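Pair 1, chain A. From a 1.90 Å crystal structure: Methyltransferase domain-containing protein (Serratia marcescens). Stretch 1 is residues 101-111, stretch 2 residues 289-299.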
# COMPACT_ATOMS: atom_id res chain seq x y z
N THR A 101 4.42 -11.20 5.29
CA THR A 101 5.65 -11.94 5.53
C THR A 101 6.70 -11.75 4.44
O THR A 101 7.89 -12.02 4.67
CB THR A 101 5.34 -13.44 5.68
OG1 THR A 101 4.80 -13.95 4.45
CG2 THR A 101 4.32 -13.68 6.78
N PHE A 102 6.31 -11.28 3.26
CA PHE A 102 7.19 -11.30 2.11
C PHE A 102 7.16 -10.00 1.31
O PHE A 102 8.15 -9.27 1.29
CB PHE A 102 6.82 -12.49 1.23
CG PHE A 102 7.80 -12.78 0.15
CD1 PHE A 102 9.13 -13.06 0.45
CD2 PHE A 102 7.39 -12.80 -1.18
CE1 PHE A 102 10.04 -13.34 -0.54
CE2 PHE A 102 8.30 -13.08 -2.18
CZ PHE A 102 9.62 -13.35 -1.86
N LEU A 103 6.03 -9.66 0.66
CA LEU A 103 6.04 -8.53 -0.27
C LEU A 103 6.18 -7.18 0.43
O LEU A 103 6.89 -6.29 -0.06
CB LEU A 103 4.79 -8.55 -1.13
CG LEU A 103 4.66 -9.75 -2.08
CD1 LEU A 103 3.55 -9.50 -3.10
CD2 LEU A 103 5.98 -9.97 -2.77
N TYR A 104 5.45 -6.96 1.53
CA TYR A 104 5.56 -5.67 2.20
C TYR A 104 6.99 -5.41 2.67
O TYR A 104 7.52 -4.32 2.39
CB TYR A 104 4.55 -5.61 3.35
CG TYR A 104 4.42 -4.27 4.03
CD1 TYR A 104 5.27 -3.91 5.08
CD2 TYR A 104 3.44 -3.37 3.64
CE1 TYR A 104 5.14 -2.69 5.73
CE2 TYR A 104 3.29 -2.15 4.28
CZ TYR A 104 4.14 -1.81 5.32
OH TYR A 104 3.97 -0.57 5.94
N PRO A 105 7.68 -6.34 3.35
CA PRO A 105 9.07 -6.05 3.73
C PRO A 105 9.96 -5.74 2.54
O PRO A 105 10.78 -4.82 2.61
CB PRO A 105 9.51 -7.32 4.47
CG PRO A 105 8.27 -7.97 4.90
CD PRO A 105 7.24 -7.65 3.87
N LEU A 106 9.82 -6.48 1.44
CA LEU A 106 10.69 -6.27 0.28
C LEU A 106 10.44 -4.92 -0.37
O LEU A 106 11.38 -4.23 -0.76
CB LEU A 106 10.46 -7.39 -0.74
CG LEU A 106 10.97 -8.77 -0.35
CD1 LEU A 106 10.36 -9.80 -1.29
CD2 LEU A 106 12.51 -8.79 -0.41
N TRP A 107 9.17 -4.51 -0.51
CA TRP A 107 8.92 -3.21 -1.11
C TRP A 107 9.41 -2.07 -0.24
O TRP A 107 9.59 -0.95 -0.74
CB TRP A 107 7.43 -3.01 -1.40
CG TRP A 107 6.98 -3.64 -2.69
CD1 TRP A 107 6.78 -4.97 -2.92
CD2 TRP A 107 6.64 -2.96 -3.91
NE1 TRP A 107 6.34 -5.16 -4.21
CE2 TRP A 107 6.25 -3.94 -4.84
CE3 TRP A 107 6.64 -1.61 -4.30
CZ2 TRP A 107 5.84 -3.62 -6.14
CZ3 TRP A 107 6.25 -1.29 -5.60
CH2 TRP A 107 5.84 -2.30 -6.50
N GLY A 108 9.62 -2.32 1.05
CA GLY A 108 10.26 -1.31 1.88
C GLY A 108 11.60 -0.89 1.32
O GLY A 108 12.01 0.26 1.48
N GLU A 109 12.27 -1.79 0.60
CA GLU A 109 13.58 -1.53 0.02
C GLU A 109 13.52 -1.41 -1.51
O GLU A 109 14.49 -1.74 -2.20
CB GLU A 109 14.56 -2.64 0.44
CG GLU A 109 14.73 -2.77 1.95
CD GLU A 109 15.40 -1.54 2.57
OE1 GLU A 109 16.49 -1.17 2.11
OE2 GLU A 109 14.81 -0.93 3.49
N LEU A 110 12.39 -0.94 -2.04
CA LEU A 110 12.28 -0.72 -3.48
C LEU A 110 13.39 0.19 -4.00
O LEU A 110 13.92 -0.04 -5.09
CB LEU A 110 10.91 -0.14 -3.83
CG LEU A 110 10.73 0.24 -5.31
CD1 LEU A 110 10.80 -1.00 -6.20
CD2 LEU A 110 9.41 0.99 -5.54
N LYS A 111 13.71 1.25 -3.24
CA LYS A 111 14.72 2.21 -3.70
C LYS A 111 16.02 1.49 -4.02
O LYS A 111 16.63 1.73 -5.07
CB LYS A 111 14.95 3.29 -2.64
CG LYS A 111 16.28 4.05 -2.78
CD LYS A 111 16.44 5.11 -1.68
CE LYS A 111 17.91 5.35 -1.33
NZ LYS A 111 18.09 6.50 -0.39
N ALA A 289 2.24 -2.89 -14.63
CA ALA A 289 3.44 -2.08 -14.43
C ALA A 289 3.97 -2.25 -13.00
O ALA A 289 5.18 -2.38 -12.79
CB ALA A 289 3.12 -0.62 -14.73
N LEU A 290 3.07 -2.27 -12.02
CA LEU A 290 3.51 -2.44 -10.63
C LEU A 290 3.90 -3.89 -10.36
O LEU A 290 4.80 -4.15 -9.54
CB LEU A 290 2.42 -1.99 -9.67
CG LEU A 290 2.14 -0.49 -9.77
CD1 LEU A 290 0.84 -0.12 -9.08
CD2 LEU A 290 3.29 0.25 -9.13
N LEU A 291 3.25 -4.83 -11.04
CA LEU A 291 3.64 -6.23 -10.90
C LEU A 291 5.09 -6.43 -11.35
O LEU A 291 5.81 -7.24 -10.77
CB LEU A 291 2.71 -7.13 -11.71
CG LEU A 291 2.91 -8.59 -11.32
CD1 LEU A 291 2.61 -8.75 -9.82
CD2 LEU A 291 2.08 -9.56 -12.18
N SER A 292 5.52 -5.68 -12.36
CA SER A 292 6.91 -5.72 -12.80
C SER A 292 7.85 -5.33 -11.66
O SER A 292 8.87 -6.00 -11.42
CB SER A 292 7.11 -4.78 -13.99
OG SER A 292 8.25 -5.14 -14.75
N LEU A 293 7.52 -4.25 -10.94
CA LEU A 293 8.33 -3.85 -9.79
C LEU A 293 8.30 -4.92 -8.70
O LEU A 293 9.31 -5.14 -8.01
CB LEU A 293 7.82 -2.52 -9.24
CG LEU A 293 8.15 -1.25 -10.03
CD1 LEU A 293 7.57 0.01 -9.34
CD2 LEU A 293 9.67 -1.11 -10.19
N ASN A 294 7.15 -5.59 -8.51
CA ASN A 294 7.08 -6.69 -7.57
C ASN A 294 8.03 -7.82 -7.98
O ASN A 294 8.66 -8.44 -7.12
CB ASN A 294 5.65 -7.20 -7.44
CG ASN A 294 5.48 -8.21 -6.30
OD1 ASN A 294 5.56 -7.85 -5.14
ND2 ASN A 294 5.22 -9.47 -6.64
N MET A 295 8.14 -8.08 -9.28
CA MET A 295 9.10 -9.08 -9.73
C MET A 295 10.53 -8.63 -9.45
O MET A 295 11.39 -9.45 -9.11
CB MET A 295 8.92 -9.34 -11.22
CG MET A 295 7.52 -9.69 -11.62
SD MET A 295 6.73 -10.76 -10.42
CE MET A 295 7.61 -12.24 -10.76
N LEU A 296 10.79 -7.33 -9.59
CA LEU A 296 12.12 -6.79 -9.35
C LEU A 296 12.56 -7.03 -7.91
O LEU A 296 13.68 -7.49 -7.66
CB LEU A 296 12.14 -5.29 -9.68
CG LEU A 296 13.34 -4.48 -9.19
CD1 LEU A 296 14.60 -4.96 -9.91
CD2 LEU A 296 13.10 -2.99 -9.43
N VAL A 297 11.69 -6.71 -6.94
CA VAL A 297 12.12 -6.75 -5.55
C VAL A 297 12.16 -8.16 -4.99
O VAL A 297 12.87 -8.40 -4.00
CB VAL A 297 11.22 -5.89 -4.63
CG1 VAL A 297 11.26 -4.42 -5.04
CG2 VAL A 297 9.80 -6.42 -4.62
N SER A 298 11.46 -9.10 -5.62
CA SER A 298 11.21 -10.41 -5.03
C SER A 298 11.85 -11.58 -5.75
O SER A 298 12.10 -12.60 -5.12
CB SER A 298 9.69 -10.67 -4.94
OG SER A 298 9.11 -10.85 -6.23
N THR A 299 12.10 -11.48 -7.05
CA THR A 299 12.63 -12.60 -7.83
C THR A 299 14.02 -12.25 -8.32
O THR A 299 14.53 -11.15 -8.10
CB THR A 299 11.71 -12.95 -9.00
OG1 THR A 299 11.91 -12.01 -10.06
CG2 THR A 299 10.24 -12.95 -8.57

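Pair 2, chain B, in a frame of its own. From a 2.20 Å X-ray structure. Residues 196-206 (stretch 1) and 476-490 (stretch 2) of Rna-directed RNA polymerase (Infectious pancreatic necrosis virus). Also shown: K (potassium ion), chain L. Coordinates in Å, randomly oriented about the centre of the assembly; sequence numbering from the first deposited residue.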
# COMPACT_ATOMS: atom_id res chain seq x y z
N GLN B 196 -10.67 -5.47 21.35
CA GLN B 196 -11.34 -4.17 21.20
C GLN B 196 -11.02 -3.55 19.84
O GLN B 196 -11.93 -3.03 19.18
CB GLN B 196 -10.97 -3.23 22.34
CG GLN B 196 -11.69 -3.56 23.64
CD GLN B 196 -11.21 -2.76 24.81
OE1 GLN B 196 -10.06 -2.29 24.87
NE2 GLN B 196 -12.08 -2.61 25.81
N LEU B 197 -9.75 -3.66 19.39
CA LEU B 197 -9.35 -3.17 18.07
C LEU B 197 -10.03 -3.96 16.95
O LEU B 197 -10.49 -3.36 15.98
CB LEU B 197 -7.84 -3.24 17.88
CG LEU B 197 -7.03 -2.12 18.52
CD1 LEU B 197 -5.60 -2.29 18.17
CD2 LEU B 197 -7.50 -0.74 18.05
N ALA B 198 -10.14 -5.30 17.12
CA ALA B 198 -10.81 -6.21 16.18
C ALA B 198 -12.28 -5.81 15.98
O ALA B 198 -12.77 -5.84 14.85
CB ALA B 198 -10.70 -7.64 16.67
N LYS B 199 -12.96 -5.41 17.07
CA LYS B 199 -14.36 -4.96 17.04
C LYS B 199 -14.49 -3.65 16.23
O LYS B 199 -15.49 -3.46 15.55
CB LYS B 199 -14.92 -4.79 18.47
CG LYS B 199 -15.07 -6.09 19.27
CD LYS B 199 -15.95 -7.17 18.61
CE LYS B 199 -17.41 -6.82 18.60
NZ LYS B 199 -18.23 -7.87 17.95
N LEU B 200 -13.47 -2.77 16.30
CA LEU B 200 -13.47 -1.52 15.53
C LEU B 200 -13.23 -1.85 14.06
O LEU B 200 -13.96 -1.37 13.20
CB LEU B 200 -12.41 -0.53 16.04
CG LEU B 200 -12.58 0.06 17.44
CD1 LEU B 200 -11.29 0.72 17.90
CD2 LEU B 200 -13.73 1.06 17.50
N LEU B 201 -12.24 -2.74 13.78
CA LEU B 201 -11.89 -3.17 12.43
C LEU B 201 -13.02 -3.94 11.77
O LEU B 201 -13.11 -3.92 10.56
CB LEU B 201 -10.59 -4.00 12.41
CG LEU B 201 -9.32 -3.23 12.74
CD1 LEU B 201 -8.20 -4.16 13.14
CD2 LEU B 201 -8.91 -2.29 11.57
N GLU B 202 -13.91 -4.57 12.55
CA GLU B 202 -15.07 -5.26 11.96
C GLU B 202 -15.95 -4.24 11.21
O GLU B 202 -16.58 -4.59 10.22
CB GLU B 202 -15.88 -5.97 13.04
CG GLU B 202 -15.30 -7.30 13.48
CD GLU B 202 -16.08 -8.01 14.58
OE1 GLU B 202 -17.05 -7.42 15.10
OE2 GLU B 202 -15.73 -9.17 14.90
N GLN B 203 -15.93 -2.98 11.68
CA GLN B 203 -16.67 -1.86 11.12
C GLN B 203 -15.86 -1.07 10.07
O GLN B 203 -16.41 -0.78 9.00
CB GLN B 203 -17.14 -0.90 12.23
CG GLN B 203 -17.97 -1.54 13.36
CD GLN B 203 -19.11 -2.39 12.85
OE1 GLN B 203 -19.83 -2.02 11.90
NE2 GLN B 203 -19.29 -3.57 13.45
N THR B 204 -14.59 -0.67 10.39
CA THR B 204 -13.75 0.18 9.52
C THR B 204 -13.03 -0.63 8.43
O THR B 204 -12.66 -0.07 7.40
CB THR B 204 -12.74 0.95 10.35
OG1 THR B 204 -11.79 0.02 10.88
CG2 THR B 204 -13.40 1.73 11.49
N LEU B 205 -12.82 -1.93 8.66
CA LEU B 205 -12.21 -2.81 7.66
C LEU B 205 -12.93 -4.16 7.65
O LEU B 205 -12.36 -5.17 8.09
CB LEU B 205 -10.68 -2.98 7.85
CG LEU B 205 -9.93 -3.61 6.68
CD1 LEU B 205 -9.59 -2.60 5.60
CD2 LEU B 205 -8.68 -4.25 7.15
N PRO B 206 -14.20 -4.23 7.17
CA PRO B 206 -14.91 -5.53 7.14
C PRO B 206 -14.21 -6.51 6.20
O PRO B 206 -13.79 -6.13 5.09
CB PRO B 206 -16.30 -5.16 6.62
CG PRO B 206 -16.12 -3.87 5.88
CD PRO B 206 -15.06 -3.14 6.65
N THR B 476 1.60 -2.59 4.46
CA THR B 476 1.61 -1.12 4.52
C THR B 476 0.16 -0.54 4.66
O THR B 476 -0.12 0.18 5.63
CB THR B 476 2.38 -0.49 3.33
OG1 THR B 476 3.74 -0.95 3.35
CG2 THR B 476 2.37 1.05 3.38
N PHE B 477 -0.73 -0.87 3.71
CA PHE B 477 -2.13 -0.40 3.71
C PHE B 477 -2.85 -0.79 5.01
O PHE B 477 -3.50 0.07 5.62
CB PHE B 477 -2.92 -0.98 2.49
CG PHE B 477 -4.41 -0.68 2.55
CD1 PHE B 477 -5.28 -1.49 3.28
CD2 PHE B 477 -4.94 0.43 1.89
CE1 PHE B 477 -6.63 -1.17 3.40
CE2 PHE B 477 -6.30 0.75 2.01
CZ PHE B 477 -7.13 -0.04 2.77
N LEU B 478 -2.78 -2.09 5.38
CA LEU B 478 -3.47 -2.65 6.54
C LEU B 478 -3.06 -1.99 7.85
O LEU B 478 -3.93 -1.60 8.63
CB LEU B 478 -3.27 -4.19 6.63
CG LEU B 478 -3.92 -5.02 5.52
CD1 LEU B 478 -3.47 -6.46 5.57
CD2 LEU B 478 -5.43 -4.93 5.57
N ASN B 479 -1.76 -1.84 8.07
CA ASN B 479 -1.24 -1.20 9.29
C ASN B 479 -1.61 0.29 9.34
O ASN B 479 -1.97 0.77 10.40
CB ASN B 479 0.28 -1.39 9.40
CG ASN B 479 0.72 -2.82 9.55
OD1 ASN B 479 -0.03 -3.67 10.01
ND2 ASN B 479 1.97 -3.10 9.21
N ASN B 480 -1.54 1.00 8.21
CA ASN B 480 -1.93 2.41 8.15
C ASN B 480 -3.43 2.56 8.40
O ASN B 480 -3.85 3.46 9.13
CB ASN B 480 -1.54 3.02 6.80
CG ASN B 480 -0.09 3.42 6.69
OD1 ASN B 480 0.66 3.45 7.66
ND2 ASN B 480 0.35 3.74 5.49
N HIS B 481 -4.26 1.64 7.82
CA HIS B 481 -5.71 1.65 8.00
C HIS B 481 -6.09 1.44 9.48
O HIS B 481 -7.03 2.08 9.96
CB HIS B 481 -6.36 0.59 7.09
CG HIS B 481 -7.83 0.79 6.86
ND1 HIS B 481 -8.31 1.47 5.74
CD2 HIS B 481 -8.89 0.36 7.59
CE1 HIS B 481 -9.63 1.41 5.82
NE2 HIS B 481 -10.03 0.78 6.93
N LEU B 482 -5.35 0.58 10.19
CA LEU B 482 -5.57 0.34 11.62
C LEU B 482 -5.26 1.63 12.44
O LEU B 482 -6.03 2.00 13.34
CB LEU B 482 -4.75 -0.86 12.11
CG LEU B 482 -4.62 -1.11 13.63
CD1 LEU B 482 -5.97 -1.07 14.34
CD2 LEU B 482 -4.09 -2.48 13.86
N MET B 483 -4.16 2.31 12.12
CA MET B 483 -3.78 3.56 12.80
C MET B 483 -4.85 4.64 12.60
O MET B 483 -5.24 5.28 13.58
CB MET B 483 -2.41 4.04 12.37
CG MET B 483 -1.30 3.13 12.88
SD MET B 483 0.35 3.80 12.64
CE MET B 483 0.52 3.65 10.87
N SER B 484 -5.40 4.76 11.37
CA SER B 484 -6.48 5.72 11.11
C SER B 484 -7.75 5.34 11.87
O SER B 484 -8.44 6.23 12.35
CB SER B 484 -6.78 5.81 9.61
OG SER B 484 -5.67 6.39 8.94
N THR B 485 -8.02 4.03 12.01
CA THR B 485 -9.15 3.48 12.77
C THR B 485 -9.08 3.94 14.25
O THR B 485 -10.10 4.32 14.83
CB THR B 485 -9.17 1.94 12.63
OG1 THR B 485 -9.55 1.64 11.29
CG2 THR B 485 -10.13 1.26 13.61
N ILE B 486 -7.86 3.92 14.83
CA ILE B 486 -7.59 4.34 16.20
C ILE B 486 -7.89 5.85 16.35
O ILE B 486 -8.57 6.25 17.29
CB ILE B 486 -6.14 3.98 16.64
CG1 ILE B 486 -5.98 2.44 16.74
CG2 ILE B 486 -5.74 4.72 17.95
CD1 ILE B 486 -4.53 1.91 16.95
N VAL B 487 -7.39 6.67 15.39
CA VAL B 487 -7.61 8.12 15.39
C VAL B 487 -9.14 8.41 15.30
O VAL B 487 -9.65 9.20 16.09
CB VAL B 487 -6.78 8.83 14.27
CG1 VAL B 487 -7.17 10.31 14.13
CG2 VAL B 487 -5.28 8.70 14.51
N VAL B 488 -9.85 7.70 14.40
CA VAL B 488 -11.30 7.87 14.19
C VAL B 488 -12.08 7.41 15.44
O VAL B 488 -12.95 8.15 15.89
CB VAL B 488 -11.80 7.18 12.89
CG1 VAL B 488 -13.33 7.14 12.81
CG2 VAL B 488 -11.23 7.87 11.66
N ALA B 489 -11.73 6.25 16.03
CA ALA B 489 -12.37 5.75 17.26
C ALA B 489 -12.24 6.77 18.41
O ALA B 489 -13.18 6.97 19.17
CB ALA B 489 -11.76 4.42 17.67
N GLU B 490 -11.06 7.43 18.51
CA GLU B 490 -10.79 8.44 19.54
C GLU B 490 -11.57 9.73 19.25
O GLU B 490 -12.00 10.38 20.19
CB GLU B 490 -9.28 8.70 19.69
CG GLU B 490 -8.56 7.59 20.43
CD GLU B 490 -8.99 7.36 21.86
OE1 GLU B 490 -9.25 8.35 22.59
OE2 GLU B 490 -9.07 6.18 22.26
K K L . -22.27 -3.04 11.14
O HOH W 1 -23.12 -2.32 8.63

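In both pairs two helices of one chain cross nearly at right angles. The angle between their N-to-C directions is 90° in pair 1 and 98° in pair 2. The axes approach to 9.5 Å in pair 1 and 10.3 Å in pair 2. Fourteen central residues superpose with an RMSD of 0.7 Å. The buried area is also similar, 502 Å² and 535 Å².

The best-matched position of the first stretch is W107(A) = L201(B). In pair 1 the indole sits among L290(A), L293(A), N294(A) and V297(A), like a knob in a hole. Its NE1 donates a nearly straight hydrogen bond to OD1 of N294(A), 3.0 Å away. CH2 of W107(A) packs 3.4 Å from CB of L293(A). CG2 of V297(A) makes an off-centre CH-pi contact with the five-membered ring. In pair 2 the counterpart of N294(A) is L482(B), and the polar link is replaced by an apolar one. CD1 of L201(B) lies 4.0 Å from CD1 of L482(B). The same CD1 of L482(B) is also 4.0 Å from CD2 of L197(B), the counterpart of L103(A).

V297(A) = T485(B) is central in both pairs. The two side chains are similar in shape but differ in chemistry. CG1 of V297(A) packs 3.6 Å from CD1 of L110(A). At the matching positions of pair 2, OG1 of T204(B) and OG1 of T485(B) are a hydrogen-bonded pair, 2.8 Å apart. Within its own helix, OG1 of T485(B) donates to O of H481(B) at 2.9 Å. An apolar contact in pair 1 is thus a hydroxyl pair in pair 2.

L293(A) = H481(B) shows a similar exchange. CD2 of L293(A) meets CD1 of L110(A) at 4.1 Å. In pair 2, NE2 of H481(B) donates to the backbone O of T204(B) at 2.8 Å. This ties the second helix to the C-terminal end of the first. CD1 of L205(B), just past that end, lies over one face of the H481(B) ring, 3.8 Å from its centroid. CD2 of L205(B) is 3.7 Å from CD2 of L478(B).

L106(A) = L200(B) is leucine in both pairs, with the same m, t rotamer. CB of L106(A) is 4.1 Å from CG2 of V297(A), and CB of L200(B) is 3.8 Å from CG2 of T485(B). S298(A) = I486(B) differs. CB of S298(A) is 3.8 Å from CD1 of L106(A) and 4.4 Å from CD2 of L103(A). CG1 of I486(B) keeps the second of these contacts and tightens it, at 3.8 Å from CD2 of L197(B).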